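Local atomic coordinates of uncharacterized protein (Ruminococcus gnavus, PDB entry 4QAN), a protein that is of unknown function but probably binds a metal ion and has a cystatin-like fold, as a divergent member of the NTF2-like superfamily. Residues 139-144 with 158-163. Numbering follows the deposited sequence.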
loop_
_atom_site.group_PDB
_atom_site.type_symbol
_atom_site.label_atom_id
_atom_site.label_comp_id
_atom_site.label_asym_id
_atom_site.label_seq_id
_atom_site.Cartn_x
_atom_site.Cartn_y
_atom_site.Cartn_z
ATOM N N GLN A 139 10.291 -9.525 16.891
ATOM C CA GLN A 139 11.236 -10.036 17.879
ATOM C C GLN A 139 11.937 -8.888 18.604
ATOM O O GLN A 139 11.965 -8.863 19.824
ATOM C CB GLN A 139 12.273 -10.931 17.213
ATOM C CG GLN A 139 11.694 -12.197 16.613
ATOM C CD GLN A 139 12.785 -13.155 16.184
ATOM O OE1 GLN A 139 13.671 -12.792 15.407
ATOM N NE2 GLN A 139 12.737 -14.380 16.697
ATOM N N GLU A 140 12.497 -7.951 17.841
ATOM C CA GLU A 140 13.082 -6.723 18.387
ATOM C C GLU A 140 12.716 -5.521 17.512
ATOM O O GLU A 140 12.640 -5.637 16.286
ATOM C CB GLU A 140 14.613 -6.804 18.433
ATOM C CG GLU A 140 15.223 -7.928 19.259
ATOM C CD GLU A 140 16.681 -7.661 19.620
ATOM O OE1 GLU A 140 17.071 -6.469 19.706
ATOM O OE2 GLU A 140 17.444 -8.637 19.821
ATOM N N VAL A 141 12.488 -4.376 18.151
ATOM C CA VAL A 141 12.479 -3.082 17.476
ATOM C C VAL A 141 13.661 -2.286 17.995
ATOM O O VAL A 141 13.922 -2.259 19.196
ATOM C CB VAL A 141 11.169 -2.296 17.727
ATOM C CG1 VAL A 141 11.318 -0.827 17.356
ATOM C CG2 VAL A 141 10.033 -2.909 16.934
ATOM N N SER A 142 14.387 -1.643 17.091
ATOM C CA SER A 142 15.515 -0.798 17.484
ATOM C C SER A 142 15.390 0.567 16.814
ATOM O O SER A 142 15.426 0.662 15.589
ATOM C CB SER A 142 16.831 -1.458 17.102
ATOM O OG SER A 142 17.890 -0.544 17.263
ATOM N N GLU A 143 15.214 1.609 17.627
ATOM C CA GLU A 143 15.112 2.980 17.134
ATOM C C GLU A 143 16.502 3.587 17.078
ATOM O O GLU A 143 17.156 3.726 18.105
ATOM C CB GLU A 143 14.214 3.821 18.039
ATOM C CG GLU A 143 12.733 3.712 17.719
ATOM C CD GLU A 143 11.889 4.616 18.603
ATOM O OE1 GLU A 143 11.977 4.460 19.841
ATOM O OE2 GLU A 143 11.147 5.477 18.067
ATOM N N LEU A 144 16.948 3.934 15.874
ATOM C CA LEU A 144 18.299 4.437 15.670
ATOM C C LEU A 144 18.300 5.889 15.259
ATOM O O LEU A 144 17.453 6.328 14.483
ATOM C CB LEU A 144 19.047 3.614 14.616
ATOM C CG LEU A 144 19.304 2.153 15.011
ATOM C CD1 LEU A 144 18.249 1.242 14.404
ATOM C CD2 LEU A 144 20.693 1.696 14.595
ATOM N N GLY A 158 16.155 9.523 11.854
ATOM C CA GLY A 158 15.648 8.510 12.770
ATOM C C GLY A 158 15.016 7.376 12.001
ATOM O O GLY A 158 13.993 7.570 11.362
ATOM N N PHE A 159 15.630 6.196 12.036
ATOM C CA PHE A 159 15.019 5.000 11.447
ATOM C C PHE A 159 14.506 4.063 12.543
ATOM O O PHE A 159 15.157 3.883 13.592
ATOM C CB PHE A 159 16.012 4.213 10.564
ATOM C CG PHE A 159 16.501 4.943 9.330
ATOM C CD1 PHE A 159 15.983 6.180 8.939
ATOM C CD2 PHE A 159 17.464 4.350 8.523
ATOM C CE1 PHE A 159 16.447 6.822 7.803
ATOM C CE2 PHE A 159 17.931 4.989 7.378
ATOM C CZ PHE A 159 17.422 6.224 7.019
ATOM N N THR A 160 13.346 3.457 12.283
ATOM C CA THR A 160 12.850 2.346 13.081
ATOM C C THR A 160 13.176 1.029 12.365
ATOM O O THR A 160 12.597 0.708 11.324
ATOM C CB THR A 160 11.337 2.447 13.322
ATOM O OG1 THR A 160 11.023 3.725 13.890
ATOM C CG2 THR A 160 10.862 1.338 14.249
ATOM N N ALA A 161 14.120 0.287 12.932
ATOM C CA ALA A 161 14.543 -1.008 12.411
ATOM C C ALA A 161 13.821 -2.104 13.159
ATOM O O ALA A 161 13.594 -1.995 14.365
ATOM C CB ALA A 161 16.040 -1.174 12.576
ATOM N N VAL A 162 13.475 -3.172 12.453
ATOM C CA VAL A 162 12.692 -4.252 13.049
ATOM C C VAL A 162 13.330 -5.606 12.760
ATOM O O VAL A 162 13.942 -5.789 11.713
ATOM C CB VAL A 162 11.210 -4.182 12.599
ATOM C CG1 VAL A 162 11.048 -4.470 11.112
ATOM C CG2 VAL A 162 10.354 -5.119 13.433
ATOM N N GLN A 163 13.232 -6.526 13.720
ATOM C CA GLN A 163 13.715 -7.890 13.537
ATOM C C GLN A 163 12.564 -8.898 13.544
ATOM O O GLN A 163 11.696 -8.876 14.439
ATOM C CB GLN A 163 14.722 -8.272 14.626
ATOM C CG GLN A 163 15.535 -9.513 14.279
ATOM C CD GLN A 163 16.291 -10.080 15.474
ATOM O OE1 GLN A 163 15.721 -10.274 16.547
ATOM N NE2 GLN A 163 17.579 -10.354 15.288
#
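Gln163 takes up the end of this strand pair, its side chain running out between those of Gln139 and Glu140. With CG anti to the backbone N (chi1 -164°) and an extended chain, it lies side by side with Glu140, pointing the same way; amide and carboxylate planes stand 76° apart, and Gln163 OE1 sits 3.6 Å from Glu140 CG. Gln139 crosses the same amide obliquely. There the two OE1 atoms of Gln139 and Gln163 approach to 3.4 Å without bonding, both being acceptors, and Gln139 OE1 takes its hydrogen bond from Lys166 N instead. An alanine in place of Gln163 removes CG and the amide, and would probably loosen the packing against Gln139 and Glu140 at this partly exposed end.

Further along, Leu144 reaches diagonally on the face it shares with Ser142, Ala161 and Phe159, bringing CD1 to 3.7 Å from Ala161 CB. The Phe159 ring leads away from Leu144, and both side chains pack on Val31 of helix 27-39. Ser142 OG, on this face too, bonds to Glu27 OE2. On the other face Val141 splits its branches: CG1 meets Thr160 CG2 at 3.8 Å, while CG2 faces Val162 CG2 more loosely. Helix 126-135 packs over Val141 and Glu143 through Leu132, and Thr160 OG1 bonds to Gly176 O.

Beneath the side chains, Ser142 and Ala161 form a hydrogen-bonded pair: Ser142 N reaches Ala161 O at 2.9 Å, almost straight, and Ala161 N returns to Ser142 O at 3.0 Å from above the carbonyl plane. Strands 140-150 and 153-164 thus make an antiparallel beta hairpin, with helices against both faces here, within the curled antiparallel sheet of a cystatin-like fold.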